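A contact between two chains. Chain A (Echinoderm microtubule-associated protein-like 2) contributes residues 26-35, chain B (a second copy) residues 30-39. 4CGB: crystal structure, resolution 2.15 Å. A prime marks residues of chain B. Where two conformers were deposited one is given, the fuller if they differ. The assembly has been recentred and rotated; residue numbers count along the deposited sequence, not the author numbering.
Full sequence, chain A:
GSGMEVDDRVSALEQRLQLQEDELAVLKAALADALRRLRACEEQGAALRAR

Chain A (26-35) VLKAALADAL
Chain B (30-39) ALADALRRLR

How do the two segments run? Both are helical throughout, with phi/psi near -63/-43 and i to i+4 backbone hydrogen bonds, such as Ala30 N to Val26 O at 3.0 Å. Their N-to-C directions differ by 25°, so the helices run roughly parallel, and the axes approach to 10.8 Å. Leu31 CA lies 7.2 Å from Leu31′ CA; Ala34 CA lies 6.8 Å from Leu35′ CA.

Why does Leu31′ bury the most surface, 93 Å²? Its CA-to-CB bond points toward chain A, and chi1 t, chi2 p carries both methyls onto that helix. Leu31′ CD2 reaches Leu27 O and Ala30 CB, each at 3.7 Å, while Leu31′ CD1 meets Leu31 CD1 at 4.2 Å. Leu31 shares the t, p rotamer, but its CB points sideways. Leu27, also sideways, has chi1 at -98°, between wells, and chi2 p; Leu27 CD1 sits 4.0 Å from Leu31′ CD2.

How is Ala34 covered? Its short side chain points toward chain B and leaves room for two leucines. Leu35′ starts sideways, yet m, t brings Leu35′ CD2 within 3.8 Å of Ala34 CB. Leu38′, pointing toward chain A with t, p, places Leu38′ CD2 3.7 Å from Ala34 CA.

Do polar groups join the helices? No hydrogen bond crosses. Within chain B, Arg37′ NE makes a salt bridge with Asp33′ OD2 at 3.3 Å, a weak hydrogen bond one turn apart.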

ATOM      1  N   VAL A  26       6.468   3.568   1.978  1.00 25.32           N
ATOM      2  CA  VAL A  26       5.957   4.723   2.714  1.00 25.90           C
ATOM      3  C   VAL A  26       4.575   4.411   3.268  1.00 29.29           C
ATOM      4  O   VAL A  26       4.284   4.673   4.445  1.00 26.93           O
ATOM      5  CB  VAL A  26       5.888   5.977   1.814  1.00 39.39           C
ATOM      6  CG1 VAL A  26       4.969   7.036   2.408  1.00 34.10           C
ATOM      7  CG2 VAL A  26       7.286   6.537   1.586  1.00 45.12           C
ATOM      8  N   LEU A  27       3.727   3.835   2.421  1.00 18.71           N
ATOM      9  CA  LEU A  27       2.387   3.426   2.820  1.00 23.63           C
ATOM     10  C   LEU A  27       2.413   2.431   3.983  1.00 21.29           C
ATOM     11  O   LEU A  27       1.706   2.593   4.965  1.00 19.60           O
ATOM     12  CB  LEU A  27       1.633   2.837   1.621  1.00 28.24           C
ATOM     13  CG  LEU A  27       0.664   3.775   0.885  1.00 39.08           C
ATOM     14  CD1 LEU A  27       1.184   5.210   0.834  1.00 36.92           C
ATOM     15  CD2 LEU A  27       0.373   3.268  -0.524  1.00 37.44           C
ATOM     16  N   LYS A  28       3.264   1.403   3.861  1.00 21.08           N
ATOM     17  CA  LYS A  28       3.374   0.377   4.894  0.50 28.92           C
ATOM     18  C   LYS A  28       3.855   0.920   6.234  1.00 32.56           C
ATOM     19  O   LYS A  28       3.394   0.498   7.302  1.00 19.72           O
ATOM     20  CB  LYS A  28       4.320  -0.726   4.417  0.50 29.56           C
ATOM     21  CG  LYS A  28       4.962  -1.550   5.519  0.50 27.54           C
ATOM     22  CD  LYS A  28       5.948  -2.551   4.950  0.50 43.21           C
ATOM     23  CE  LYS A  28       5.281  -3.459   3.936  0.50 44.69           C
ATOM     24  NZ  LYS A  28       5.708  -4.872   4.112  0.50 47.39           N
ATOM     25  N   ALA A  29       4.796   1.872   6.184  1.00 16.87           N
ATOM     26  CA  ALA A  29       5.368   2.426   7.389  1.00 21.37           C
ATOM     27  C   ALA A  29       4.375   3.319   8.125  1.00 24.82           C
ATOM     28  O   ALA A  29       4.244   3.247   9.359  1.00 25.17           O
ATOM     29  CB  ALA A  29       6.651   3.183   7.054  1.00 19.65           C
ATOM     30  N   ALA A  30       3.683   4.166   7.373  1.00 19.94           N
ATOM     31  CA  ALA A  30       2.707   5.073   7.962  1.00 24.64           C
ATOM     32  C   ALA A  30       1.528   4.286   8.523  1.00 30.68           C
ATOM     33  O   ALA A  30       1.011   4.609   9.588  1.00 27.73           O
ATOM     34  CB  ALA A  30       2.245   6.101   6.929  1.00 17.22           C
ATOM     35  N   LEU A  31       1.122   3.237   7.807  1.00 27.38           N
ATOM     36  CA  LEU A  31       0.073   2.336   8.285  1.00 22.80           C
ATOM     37  C   LEU A  31       0.462   1.608   9.576  1.00 23.06           C
ATOM     38  O   LEU A  31      -0.369   1.442  10.468  1.00 21.58           O
ATOM     39  CB  LEU A  31      -0.341   1.326   7.203  1.00 21.25           C
ATOM     40  CG  LEU A  31      -1.493   0.399   7.616  1.00 32.26           C
ATOM     41  CD1 LEU A  31      -2.764   1.201   7.944  1.00 25.79           C
ATOM     42  CD2 LEU A  31      -1.776  -0.670   6.571  1.00 28.17           C
ATOM     43  N   ALA A  32       1.715   1.166   9.673  1.00 20.87           N
ATOM     44  CA  ALA A  32       2.202   0.547  10.908  1.00 27.06           C
ATOM     45  C   ALA A  32       2.028   1.464  12.123  1.00 32.18           C
ATOM     46  O   ALA A  32       1.596   1.013  13.189  1.00 28.43           O
ATOM     47  CB  ALA A  32       3.667   0.123  10.765  1.00 27.46           C
ATOM     48  N   ASP A  33       2.370   2.746  11.961  1.00 31.84           N
ATOM     49  CA  ASP A  33       2.253   3.711  13.051  1.00 35.80           C
ATOM     50  C   ASP A  33       0.795   3.986  13.387  1.00 27.43           C
ATOM     51  O   ASP A  33       0.429   4.083  14.557  1.00 32.22           O
ATOM     52  CB  ASP A  33       2.940   5.032  12.709  1.00 35.56           C
ATOM     53  CG  ASP A  33       3.008   5.983  13.906  1.00 39.09           C
ATOM     54  OD1 ASP A  33       3.518   5.567  14.969  1.00 40.06           O
ATOM     55  OD2 ASP A  33       2.544   7.136  13.790  1.00 38.56           O
ATOM     56  N   ALA A  34      -0.026   4.123  12.352  1.00 25.39           N
ATOM     57  CA  ALA A  34      -1.447   4.373  12.535  1.00 29.92           C
ATOM     58  C   ALA A  34      -2.111   3.261  13.352  1.00 28.81           C
ATOM     59  O   ALA A  34      -2.873   3.537  14.280  1.00 23.73           O
ATOM     60  CB  ALA A  34      -2.142   4.553  11.184  1.00 19.60           C
ATOM     61  N   LEU A  35      -1.807   2.010  13.017  1.00 25.43           N
ATOM     62  CA  LEU A  35      -2.345   0.862  13.749  1.00 25.48           C
ATOM     63  C   LEU A  35      -1.900   0.841  15.214  1.00 34.10           C
ATOM     64  O   LEU A  35      -2.693   0.548  16.110  1.00 32.13           O
ATOM     65  CB  LEU A  35      -1.964  -0.446  13.054  1.00 20.54           C
ATOM     66  CG  LEU A  35      -2.695  -0.656  11.726  1.00 32.22           C
ATOM     67  CD1 LEU A  35      -2.147  -1.860  10.965  1.00 28.06           C
ATOM     68  CD2 LEU A  35      -4.188  -0.807  11.988  1.00 35.56           C
TER
ATOM     69  N   ALA B  30      -6.430   6.821   0.508  1.00 22.14           N
ATOM     70  CA  ALA B  30      -7.196   6.202   1.593  1.00 22.82           C
ATOM     71  C   ALA B  30      -6.444   6.266   2.924  1.00 23.94           C
ATOM     72  O   ALA B  30      -7.053   6.424   3.978  1.00 23.58           O
ATOM     73  CB  ALA B  30      -7.539   4.756   1.248  1.00 11.87           C
ATOM     74  N   LEU B  31      -5.128   6.127   2.870  1.00 21.52           N
ATOM     75  CA  LEU B  31      -4.301   6.242   4.062  1.00 21.51           C
ATOM     76  C   LEU B  31      -4.342   7.660   4.620  1.00 22.24           C
ATOM     77  O   LEU B  31      -4.499   7.857   5.831  1.00 20.05           O
ATOM     78  CB  LEU B  31      -2.856   5.827   3.757  1.00 26.52           C
ATOM     79  CG  LEU B  31      -1.886   5.881   4.950  1.00 26.44           C
ATOM     80  CD1 LEU B  31      -2.311   4.912   6.044  1.00 22.32           C
ATOM     81  CD2 LEU B  31      -0.462   5.597   4.507  1.00 30.93           C
ATOM     82  N   ALA B  32      -4.195   8.642   3.736  1.00 20.43           N
ATOM     83  CA  ALA B  32      -4.328  10.046   4.116  1.00 21.49           C
ATOM     84  C   ALA B  32      -5.642  10.300   4.856  1.00 25.74           C
ATOM     85  O   ALA B  32      -5.659  10.953   5.898  1.00 22.62           O
ATOM     86  CB  ALA B  32      -4.224  10.943   2.889  1.00 22.70           C
ATOM     87  N   ASP B  33      -6.741   9.768   4.330  1.00 25.91           N
ATOM     88  CA  ASP B  33      -8.023   9.886   5.022  1.00 26.68           C
ATOM     89  C   ASP B  33      -8.003   9.184   6.382  1.00 28.75           C
ATOM     90  O   ASP B  33      -8.550   9.700   7.356  1.00 23.43           O
ATOM     91  CB  ASP B  33      -9.168   9.339   4.171  1.00 29.31           C
ATOM     92  CG  ASP B  33     -10.535   9.660   4.765  1.00 32.93           C
ATOM     93  OD1 ASP B  33     -10.954  10.837   4.683  1.00 33.98           O
ATOM     94  OD2 ASP B  33     -11.187   8.742   5.308  1.00 38.69           O
ATOM     95  N   ALA B  34      -7.372   8.014   6.452  1.00 25.62           N
ATOM     96  CA  ALA B  34      -7.309   7.275   7.709  1.00 26.74           C
ATOM     97  C   ALA B  34      -6.545   8.052   8.784  1.00 27.91           C
ATOM     98  O   ALA B  34      -6.957   8.072   9.945  1.00 27.13           O
ATOM     99  CB  ALA B  34      -6.704   5.897   7.504  1.00 19.37           C
ATOM    100  N   LEU B  35      -5.453   8.705   8.391  1.00 19.68           N
ATOM    101  CA  LEU B  35      -4.634   9.476   9.328  1.00 22.02           C
ATOM    102  C   LEU B  35      -5.353  10.709   9.872  1.00 22.56           C
ATOM    103  O   LEU B  35      -5.196  11.059  11.035  1.00 25.63           O
ATOM    104  CB  LEU B  35      -3.310   9.876   8.677  1.00 23.04           C
ATOM    105  CG  LEU B  35      -2.319   8.718   8.516  1.00 35.23           C
ATOM    106  CD1 LEU B  35      -1.052   9.192   7.840  1.00 33.66           C
ATOM    107  CD2 LEU B  35      -1.996   8.089   9.860  1.00 35.15           C
ATOM    108  N   ARG B  36      -6.127  11.364   9.013  1.00 24.70           N
ATOM    109  CA  ARG B  36      -6.978  12.480   9.404  1.00 33.21           C
ATOM    110  C   ARG B  36      -7.945  12.079  10.504  1.00 32.61           C
ATOM    111  O   ARG B  36      -8.094  12.788  11.500  1.00 25.86           O
ATOM    112  CB  ARG B  36      -7.832  12.892   8.224  1.00 38.13           C
ATOM    113  CG  ARG B  36      -7.235  13.938   7.365  1.00 57.00           C
ATOM    114  CD  ARG B  36      -8.240  14.304   6.321  1.00 69.65           C
ATOM    115  NE  ARG B  36      -8.006  15.638   5.793  1.00 79.99           N
ATOM    116  CZ  ARG B  36      -8.491  16.736   6.357  1.00 77.30           C
ATOM    117  NH1 ARG B  36      -9.217  16.632   7.459  1.00 77.85           N
ATOM    118  NH2 ARG B  36      -8.251  17.927   5.829  1.00 75.64           N
ATOM    119  N   ARG B  37      -8.614  10.962  10.266  1.00 29.31           N
ATOM    120  CA  ARG B  37      -9.629  10.443  11.179  1.00 30.28           C
ATOM    121  C   ARG B  37      -8.991  10.003  12.492  1.00 30.17           C
ATOM    122  O   ARG B  37      -9.546  10.208  13.580  1.00 28.89           O
ATOM    123  CB  ARG B  37     -10.417   9.316  10.505  1.00 33.83           C
ATOM    124  CG  ARG B  37     -11.267   9.829   9.359  1.00 40.25           C
ATOM    125  CD  ARG B  37     -12.075   8.760   8.631  1.00 49.30           C
ATOM    126  NE  ARG B  37     -13.176   9.403   7.906  1.00 62.76           N
ATOM    127  CZ  ARG B  37     -14.240   9.941   8.499  1.00 69.91           C
ATOM    128  NH1 ARG B  37     -14.367   9.878   9.823  1.00 74.81           N
ATOM    129  NH2 ARG B  37     -15.182  10.533   7.770  1.00 66.93           N
ATOM    130  N   LEU B  38      -7.805   9.427  12.381  1.00 24.54           N
ATOM    131  CA  LEU B  38      -7.029   9.036  13.551  1.00 23.09           C
ATOM    132  C   LEU B  38      -6.628  10.249  14.399  1.00 26.97           C
ATOM    133  O   LEU B  38      -6.774  10.238  15.628  1.00 20.37           O
ATOM    134  CB  LEU B  38      -5.788   8.235  13.154  1.00 21.19           C
ATOM    135  CG  LEU B  38      -4.789   7.886  14.263  1.00 24.82           C
ATOM    136  CD1 LEU B  38      -5.405   7.036  15.358  1.00 19.74           C
ATOM    137  CD2 LEU B  38      -3.555   7.192  13.672  1.00 27.66           C
ATOM    138  N   ARG B  39      -6.119  11.290  13.749  1.00 26.96           N
ATOM    139  CA  ARG B  39      -5.710  12.500  14.462  1.00 29.02           C
ATOM    140  C   ARG B  39      -6.896  13.124  15.173  1.00 31.40           C
ATOM    141  O   ARG B  39      -6.779  13.609  16.303  1.00 31.10           O
ATOM    142  CB  ARG B  39      -5.070  13.518  13.516  1.00 29.54           C
ATOM    143  CG  ARG B  39      -4.963  14.914  14.119  1.00 36.71           C
ATOM    144  CD  ARG B  39      -4.088  15.850  13.292  1.00 52.05           C
ATOM    145  NE  ARG B  39      -2.894  16.267  14.030  1.00 72.47           N
ATOM    146  CZ  ARG B  39      -2.413  17.509  14.048  1.00 78.25           C
ATOM    147  NH1 ARG B  39      -3.021  18.474  13.369  1.00 78.97           N
ATOM    148  NH2 ARG B  39      -1.320  17.785  14.748  1.00 81.11           N
TER